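Local coordinates for cellulose biosynthesis protein BcsG (Salmonella typhimurium LT2, PDB 5OLT) that is required for cellulose biosynthesis, this piece being the extramembrane, zinc-binding domain of a membrane protein related to the alkaline phosphatase family, at residues 18-22 / 33-37; 21-25 / 363-367; 257-261 / 333-337. One frame throughout, in Å; residues are numbered along the deposited sequence.

Contact 1: 18-22 / 33-37; sequences MPAQT and WLNTF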
loop_
_atom_site.group_PDB
_atom_site.type_symbol
_atom_site.label_atom_id
_atom_site.label_comp_id
_atom_site.label_asym_id
_atom_site.label_seq_id
_atom_site.Cartn_x
_atom_site.Cartn_y
_atom_site.Cartn_z
ATOM N N MET A 18 18.474 -2.407 -5.051
ATOM C CA MET A 18 18.049 -3.565 -5.852
ATOM C C MET A 18 19.256 -4.390 -6.320
ATOM O O MET A 18 20.158 -3.852 -6.994
ATOM C CB MET A 18 17.178 -3.118 -7.032
ATOM C CG MET A 18 15.931 -2.381 -6.526
ATOM S SD MET A 18 14.817 -2.024 -7.847
ATOM C CE MET A 18 15.755 -0.833 -8.808
ATOM N N PRO A 19 19.285 -5.690 -5.970
ATOM C CA PRO A 19 20.463 -6.498 -6.306
ATOM C C PRO A 19 20.621 -6.623 -7.830
ATOM O O PRO A 19 19.625 -6.799 -8.553
ATOM C CB PRO A 19 20.133 -7.868 -5.709
ATOM C CG PRO A 19 19.111 -7.593 -4.653
ATOM C CD PRO A 19 18.295 -6.475 -5.202
ATOM N N ALA A 20 21.860 -6.533 -8.308
ATOM C CA ALA A 20 22.153 -6.575 -9.735
ATOM C C ALA A 20 21.718 -7.888 -10.398
ATOM O O ALA A 20 21.693 -8.950 -9.744
ATOM C CB ALA A 20 23.641 -6.358 -9.951
ATOM N N GLN A 21 21.421 -7.810 -11.694
ATOM C CA GLN A 21 20.956 -8.954 -12.485
ATOM C C GLN A 21 21.782 -9.142 -13.732
ATOM O O GLN A 21 21.251 -9.329 -14.835
ATOM C CB GLN A 21 19.480 -8.786 -12.887
ATOM C CG GLN A 21 18.583 -8.643 -11.686
ATOM C CD GLN A 21 17.132 -8.446 -12.067
ATOM O OE1 GLN A 21 16.794 -7.901 -13.139
ATOM N NE2 GLN A 21 16.258 -8.938 -11.200
ATOM N N THR A 22 23.094 -9.115 -13.574
ATOM C CA THR A 22 23.956 -9.280 -14.749
ATOM C C THR A 22 24.137 -10.737 -15.170
ATOM O O THR A 22 24.328 -10.988 -16.346
ATOM C CB THR A 22 25.334 -8.634 -14.561
ATOM O OG1 THR A 22 25.922 -9.168 -13.379
ATOM C CG2 THR A 22 25.204 -7.120 -14.435
ATOM N N TRP A 33 19.598 -14.994 -7.172
ATOM C CA TRP A 33 19.145 -13.612 -7.123
ATOM C C TRP A 33 18.058 -13.432 -6.044
ATOM O O TRP A 33 18.123 -12.464 -5.262
ATOM C CB TRP A 33 18.649 -13.133 -8.502
ATOM C CG TRP A 33 18.282 -11.691 -8.453
ATOM C CD1 TRP A 33 19.100 -10.631 -8.667
ATOM C CD2 TRP A 33 17.001 -11.145 -8.086
ATOM N NE1 TRP A 33 18.424 -9.460 -8.444
ATOM C CE2 TRP A 33 17.132 -9.745 -8.096
ATOM C CE3 TRP A 33 15.749 -11.717 -7.755
ATOM C CZ2 TRP A 33 16.058 -8.893 -7.784
ATOM C CZ3 TRP A 33 14.687 -10.866 -7.430
ATOM C CH2 TRP A 33 14.849 -9.478 -7.450
ATOM N N LEU A 34 17.100 -14.362 -6.005
ATOM C CA LEU A 34 16.043 -14.234 -5.009
ATOM C C LEU A 34 16.586 -14.306 -3.576
ATOM O O LEU A 34 16.161 -13.542 -2.710
ATOM C CB LEU A 34 14.947 -15.264 -5.257
ATOM C CG LEU A 34 13.704 -15.193 -4.343
ATOM C CD1 LEU A 34 12.905 -13.893 -4.602
ATOM C CD2 LEU A 34 12.812 -16.403 -4.542
ATOM N N ASN A 35 17.500 -15.259 -3.324
ATOM C CA ASN A 35 18.102 -15.319 -2.019
ATOM C C ASN A 35 18.877 -14.044 -1.674
ATOM O O ASN A 35 18.841 -13.588 -0.530
ATOM C CB ASN A 35 18.982 -16.579 -1.887
ATOM C CG ASN A 35 18.182 -17.799 -1.463
ATOM O OD1 ASN A 35 17.336 -17.722 -0.574
ATOM N ND2 ASN A 35 18.418 -18.917 -2.128
ATOM N N THR A 36 19.534 -13.458 -2.685
ATOM C CA THR A 36 20.263 -12.176 -2.520
ATOM C C THR A 36 19.284 -11.046 -2.172
ATOM O O THR A 36 19.554 -10.247 -1.283
ATOM C CB THR A 36 21.080 -11.860 -3.773
ATOM O OG1 THR A 36 22.003 -12.930 -3.950
ATOM C CG2 THR A 36 21.856 -10.556 -3.614
ATOM N N PHE A 37 18.131 -11.044 -2.859
ATOM C CA PHE A 37 17.071 -10.088 -2.548
ATOM C C PHE A 37 16.590 -10.262 -1.097
ATOM O O PHE A 37 16.513 -9.294 -0.350
ATOM C CB PHE A 37 15.934 -10.266 -3.568
ATOM C CG PHE A 37 14.643 -9.527 -3.224
ATOM C CD1 PHE A 37 14.472 -8.187 -3.558
ATOM C CD2 PHE A 37 13.602 -10.189 -2.583
ATOM C CE1 PHE A 37 13.281 -7.509 -3.259
ATOM C CE2 PHE A 37 12.422 -9.524 -2.254
ATOM C CZ PHE A 37 12.254 -8.189 -2.612
#
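Pro19 and Trp33 meet where the extended N-terminal loop doubles back along helix 27-42, so that the contact is a loop-on-helix packing at the periphery of the domain, close to the small antiparallel sheet formed near the C terminus. Pro19 and Ala20 have backbone angles close to polyproline II, a conformation that turns backbone carbonyls outward for bonding with other parts of the chain. The carbonyl of Pro19 takes the indole N-H of Trp33: NE1 lies 2.9 Å from O and the N-H points almost straight at it, at 176°. The oxygen lies in the indole plane, although the donor stands well above the plane of the Pro19 carbonyl. Ala20 O sits at the same edge of the indole, 3.3 Å from CD1 of Trp33. With its CG anti to the backbone N (chi1 -176°), Trp33 carries this polar edge across to the loop, within a ring that is buried as a whole. Tryptophan suits the place because one side chain supplies both a donor and a broad apolar surface. Over one face lies the amide of Gln21, its NE2 3.3 Å from CE2 of Trp33 and its plane inclined 65° to the ring; this amide is held from outside by Gln364 on strand 360-365. The opposite face is backed by Phe37 CB, one helical turn further on. Proline, lacking an N-H and rigid in shape, offers a compact apolar knob to the helix. Pro19 CB is 3.8 Å from Thr36 CG2, the methyl of a threonine whose hydroxyl is bonded to Ala32 O in the same helix. Pro19 CG rests 3.8 Å from Phe37 CA.

Contact 2: 21-25 / 363-367; sequences QTAPP and IQYQG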
loop_
_atom_site.group_PDB
_atom_site.type_symbol
_atom_site.label_atom_id
_atom_site.label_comp_id
_atom_site.label_asym_id
_atom_site.label_seq_id
_atom_site.Cartn_x
_atom_site.Cartn_y
_atom_site.Cartn_z
ATOM N N GLN A 21 21.421 -7.810 -11.694
ATOM C CA GLN A 21 20.956 -8.954 -12.485
ATOM C C GLN A 21 21.782 -9.142 -13.732
ATOM O O GLN A 21 21.251 -9.329 -14.835
ATOM C CB GLN A 21 19.480 -8.786 -12.887
ATOM C CG GLN A 21 18.583 -8.643 -11.686
ATOM C CD GLN A 21 17.132 -8.446 -12.067
ATOM O OE1 GLN A 21 16.794 -7.901 -13.139
ATOM N NE2 GLN A 21 16.258 -8.938 -11.200
ATOM N N THR A 22 23.094 -9.115 -13.574
ATOM C CA THR A 22 23.956 -9.280 -14.749
ATOM C C THR A 22 24.137 -10.737 -15.170
ATOM O O THR A 22 24.328 -10.988 -16.346
ATOM C CB THR A 22 25.334 -8.634 -14.561
ATOM O OG1 THR A 22 25.922 -9.168 -13.379
ATOM C CG2 THR A 22 25.204 -7.120 -14.435
ATOM N N ALA A 23 24.052 -11.685 -14.230
ATOM C CA ALA A 23 24.206 -13.119 -14.575
ATOM C C ALA A 23 23.108 -13.601 -15.553
ATOM O O ALA A 23 21.964 -13.079 -15.506
ATOM C CB ALA A 23 24.193 -13.980 -13.317
ATOM N N PRO A 24 23.413 -14.597 -16.416
ATOM C CA PRO A 24 22.377 -15.076 -17.349
ATOM C C PRO A 24 21.183 -15.705 -16.624
ATOM O O PRO A 24 21.364 -16.258 -15.537
ATOM C CB PRO A 24 23.122 -16.094 -18.225
ATOM C CG PRO A 24 24.541 -15.684 -18.099
ATOM C CD PRO A 24 24.706 -15.278 -16.674
ATOM N N PRO A 25 19.970 -15.572 -17.186
ATOM C CA PRO A 25 18.756 -16.021 -16.497
ATOM C C PRO A 25 18.499 -17.554 -16.399
ATOM O O PRO A 25 17.442 -18.051 -16.785
ATOM C CB PRO A 25 17.642 -15.320 -17.283
ATOM C CG PRO A 25 18.198 -15.182 -18.664
ATOM C CD PRO A 25 19.643 -14.843 -18.430
ATOM N N ILE A 363 9.096 -12.741 -10.316
ATOM C CA ILE A 363 10.129 -11.680 -10.353
ATOM C C ILE A 363 10.257 -11.126 -11.755
ATOM O O ILE A 363 9.787 -11.736 -12.726
ATOM C CB ILE A 363 11.528 -12.179 -9.871
ATOM C CG1 ILE A 363 12.152 -13.160 -10.882
ATOM C CG2 ILE A 363 11.376 -12.805 -8.468
ATOM C CD1 ILE A 363 13.559 -13.652 -10.507
ATOM N N GLN A 364 10.880 -9.951 -11.845
ATOM C CA GLN A 364 11.352 -9.400 -13.113
ATOM C C GLN A 364 12.855 -9.591 -13.143
ATOM O O GLN A 364 13.536 -9.206 -12.206
ATOM C CB GLN A 364 11.009 -7.921 -13.238
ATOM C CG GLN A 364 9.527 -7.629 -13.311
ATOM C CD GLN A 364 8.948 -7.802 -14.701
ATOM O OE1 GLN A 364 9.666 -7.998 -15.672
ATOM N NE2 GLN A 364 7.650 -7.694 -14.794
ATOM N N TYR A 365 13.371 -10.184 -14.199
ATOM C CA TYR A 365 14.828 -10.426 -14.275
ATOM C C TYR A 365 15.252 -10.007 -15.663
ATOM O O TYR A 365 14.727 -10.540 -16.653
ATOM C CB TYR A 365 15.163 -11.914 -14.022
ATOM C CG TYR A 365 16.644 -12.128 -13.805
ATOM C CD1 TYR A 365 17.501 -12.281 -14.902
ATOM C CD2 TYR A 365 17.194 -12.152 -12.506
ATOM C CE1 TYR A 365 18.877 -12.438 -14.719
ATOM C CE2 TYR A 365 18.565 -12.280 -12.311
ATOM C CZ TYR A 365 19.398 -12.443 -13.427
ATOM O OH TYR A 365 20.760 -12.590 -13.238
ATOM N N GLN A 366 16.178 -9.040 -15.720
ATOM C CA GLN A 366 16.587 -8.393 -16.964
ATOM C C GLN A 366 15.370 -7.968 -17.784
ATOM O O GLN A 366 15.300 -8.176 -19.003
ATOM C CB GLN A 366 17.545 -9.286 -17.756
ATOM C CG GLN A 366 18.863 -9.477 -17.028
ATOM C CD GLN A 366 19.814 -10.414 -17.737
ATOM O OE1 GLN A 366 19.521 -10.911 -18.814
ATOM N NE2 GLN A 366 20.953 -10.662 -17.127
ATOM N N GLY A 367 14.385 -7.422 -17.063
ATOM C CA GLY A 367 13.212 -6.801 -17.676
ATOM C C GLY A 367 12.128 -7.757 -18.138
ATOM O O GLY A 367 11.182 -7.315 -18.786
HETATM O O HOH W 1 14.524 -6.618 -14.157
#
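Gln21, Tyr365 and Gln366 carry this contact, which fastens the N-terminal loop to the tip of a beta hairpin. Strand 360-365 turns there into strand 368-373 through Gln366 and Gly367, whose positive phi angles are those of a type I' turn. The Gln21 amide reads the hairpin backbone with both of its ends. Gln21 NE2 donates to Gln364 O at 2.9 Å, in the carbonyl plane and on a lone pair, while Gln21 OE1 accepts from Gln366 N at 2.9 Å, with the donor above the amide plane. Gln21 OE1 also takes a hydrogen from a water at 2.8 Å, and that water accepts from Gly367 N at 3.0 Å. Glutamine suits the position because a single group can donate and accept, and two hydrogen bonds together fix its rotation. Gln366 answers in the reverse direction: its extended side chain delivers NE2 to the backbone O of Gln21, 2.7 Å away and nearly straight at 169°. Beside these polar links, under the Gln21 chain, lies the buried Tyr365 ring. Gln21 CB makes a CH-pi contact over its face, 3.9 Å from the centroid, and Trp33 of helix 27-42 meets the tyrosine edge-to-face. Pro25 CB packs 3.9 Å from CD1 of Tyr365. Tyrosine combines this apolar body with a polar tip. With chi1 at -168°, the Tyr365 ring swings away from its own backbone N and runs along the loop until Tyr365 OH donates to Ala23 O at 2.6 Å.

Contact 3: 257-261 / 333-337; sequences RKVMV and LFTED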
loop_
_atom_site.group_PDB
_atom_site.type_symbol
_atom_site.label_atom_id
_atom_site.label_comp_id
_atom_site.label_asym_id
_atom_site.label_seq_id
_atom_site.Cartn_x
_atom_site.Cartn_y
_atom_site.Cartn_z
ATOM N N ARG A 257 -8.226 20.211 9.035
ATOM C CA ARG A 257 -7.412 19.283 9.815
ATOM C C ARG A 257 -6.118 18.914 9.084
ATOM O O ARG A 257 -6.060 18.842 7.853
ATOM C CB ARG A 257 -8.205 18.020 10.141
ATOM C CG ARG A 257 -9.454 18.252 10.997
ATOM C CD ARG A 257 -10.040 16.923 11.423
ATOM N NE ARG A 257 -9.148 16.164 12.295
ATOM C CZ ARG A 257 -8.864 16.454 13.570
ATOM N NH1 ARG A 257 -9.395 17.507 14.173
ATOM N NH2 ARG A 257 -8.050 15.673 14.260
ATOM N N LYS A 258 -5.070 18.674 9.879
ATOM C CA LYS A 258 -3.795 18.181 9.341
ATOM C C LYS A 258 -3.902 16.658 9.213
ATOM O O LYS A 258 -4.031 15.946 10.210
ATOM C CB LYS A 258 -2.646 18.559 10.273
ATOM C CG LYS A 258 -2.413 20.071 10.326
ATOM C CD LYS A 258 -1.414 20.436 11.401
ATOM C CE LYS A 258 -1.126 21.947 11.424
ATOM N NZ LYS A 258 -2.313 22.810 11.760
ATOM N N VAL A 259 -3.869 16.177 7.966
ATOM C CA VAL A 259 -4.057 14.760 7.680
ATOM C C VAL A 259 -3.098 14.333 6.595
ATOM O O VAL A 259 -2.936 15.010 5.590
ATOM C CB VAL A 259 -5.505 14.417 7.268
ATOM C CG1 VAL A 259 -5.682 12.883 7.121
ATOM C CG2 VAL A 259 -6.539 14.920 8.272
ATOM N N MET A 260 -2.486 13.170 6.805
ATOM C CA MET A 260 -1.719 12.500 5.766
ATOM C C MET A 260 -2.534 11.309 5.316
ATOM O O MET A 260 -2.786 10.425 6.119
ATOM C CB MET A 260 -0.362 12.049 6.311
ATOM C CG MET A 260 0.493 11.308 5.287
ATOM S SD MET A 260 2.057 10.847 6.032
ATOM C CE MET A 260 2.879 10.042 4.671
ATOM N N VAL A 261 -2.949 11.302 4.054
ATOM C CA VAL A 261 -3.753 10.194 3.488
ATOM C C VAL A 261 -2.870 9.392 2.552
ATOM O O VAL A 261 -2.205 9.945 1.683
ATOM C CB VAL A 261 -4.995 10.700 2.739
ATOM C CG1 VAL A 261 -5.733 9.516 2.111
ATOM C CG2 VAL A 261 -5.907 11.445 3.720
ATOM N N LEU A 333 6.240 19.318 8.631
ATOM C CA LEU A 333 5.992 19.710 7.253
ATOM C C LEU A 333 4.645 20.448 7.122
ATOM O O LEU A 333 4.484 21.231 6.181
ATOM C CB LEU A 333 6.189 18.561 6.254
ATOM C CG LEU A 333 5.299 17.355 6.310
ATOM C CD1 LEU A 333 3.941 17.676 5.752
ATOM C CD2 LEU A 333 5.884 16.217 5.479
ATOM N N PHE A 334 3.698 20.215 8.042
ATOM C CA PHE A 334 2.387 20.866 7.980
ATOM C C PHE A 334 2.408 22.349 8.326
ATOM O O PHE A 334 1.478 23.056 7.987
ATOM C CB PHE A 334 1.358 20.193 8.899
ATOM C CG PHE A 334 0.983 18.798 8.493
ATOM C CD1 PHE A 334 -0.020 18.606 7.537
ATOM C CD2 PHE A 334 1.617 17.665 9.063
ATOM C CE1 PHE A 334 -0.398 17.318 7.160
ATOM C CE2 PHE A 334 1.241 16.366 8.680
ATOM C CZ PHE A 334 0.232 16.202 7.713
ATOM N N THR A 335 3.461 22.801 9.005
ATOM C CA THR A 335 3.499 24.185 9.434
ATOM C C THR A 335 4.646 24.973 8.817
ATOM O O THR A 335 4.807 26.170 9.127
ATOM C CB THR A 335 3.536 24.274 10.974
ATOM O OG1 THR A 335 4.627 23.484 11.436
ATOM C CG2 THR A 335 2.239 23.759 11.577
ATOM N N GLU A 336 5.423 24.347 7.933
ATOM C CA GLU A 336 6.515 25.040 7.227
ATOM C C GLU A 336 5.959 26.086 6.267
ATOM O O GLU A 336 5.005 25.814 5.534
ATOM C CB GLU A 336 7.373 24.044 6.421
ATOM C CG GLU A 336 8.350 23.197 7.251
ATOM C CD GLU A 336 9.381 24.010 8.026
ATOM O OE1 GLU A 336 9.763 25.115 7.594
ATOM O OE2 GLU A 336 9.831 23.555 9.088
ATOM N N ASP A 337 6.568 27.274 6.237
ATOM C CA ASP A 337 6.147 28.286 5.263
ATOM C C ASP A 337 6.405 27.831 3.826
ATOM O O ASP A 337 5.691 28.220 2.909
ATOM C CB ASP A 337 6.934 29.597 5.475
ATOM C CG ASP A 337 6.734 30.222 6.870
ATOM O OD1 ASP A 337 5.632 30.119 7.465
ATOM O OD2 ASP A 337 7.696 30.859 7.368
#
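Lys258 sets the start of its aliphatic chain over one face of the Phe334 ring where strand 259-265, part of the mixed sheet of this alkaline phosphatase-like alpha/beta domain, receives the loop that follows helix 318-328. Lys258 CB makes a CH-pi contact, 4.0 Å from the ring centroid and 21° off its normal. The chain then runs on past the ring: Lys258 CD is 3.7 Å from Phe334 CB, and Lys258 CE is 3.8 Å from the methyl CG2 of Thr335. Lysine fits a border of this kind: its methylenes shelter the aromatic ring, and a bend at the last torsion (chi4 63°) turns the amino group from the line of the chain. The other face of the ring is covered by Leu333 CD1, and Phe59 meets the ring with planes at about 35°. A flat apolar ring, with two faces to offer, suits a place between the lysine methylenes and Leu333. No hydrogen bond crosses between the two segments. The strand is positioned instead by its own sheet: Lys258 and Met260 bond through their backbones to Asp60, while Val259 pairs with Phe299 on the other side. Arg257 adds a salt bridge to the Asp60 carboxylate. Far along, this strand leads to the zinc ligands Glu266 and His267. Here at its beginning the rim of the Phe334 ring meets the backbone, with CE1 3.8 Å from Val259 O, which lies in the ring plane.

From the N terminus, the chain first closes a short loop at contact 1, where 18-22 folds onto helix 27-42 after only ten intervening residues. Contact 2 opens from the overlapping segment 21-25, sharing Gln21 and Thr22, but closes near the C terminus; its long loop therefore overlaps that of contact 1 and joins both ends of the domain. The two contacts touch, their centres 8 Å apart, tying loop, helix and terminal hairpin into one peripheral layer. Contact 3 is nested within the loop of contact 2 yet lies about 41 Å from it between centres, across the chain's centre, where it joins the large mixed sheet to the 333-337 loop.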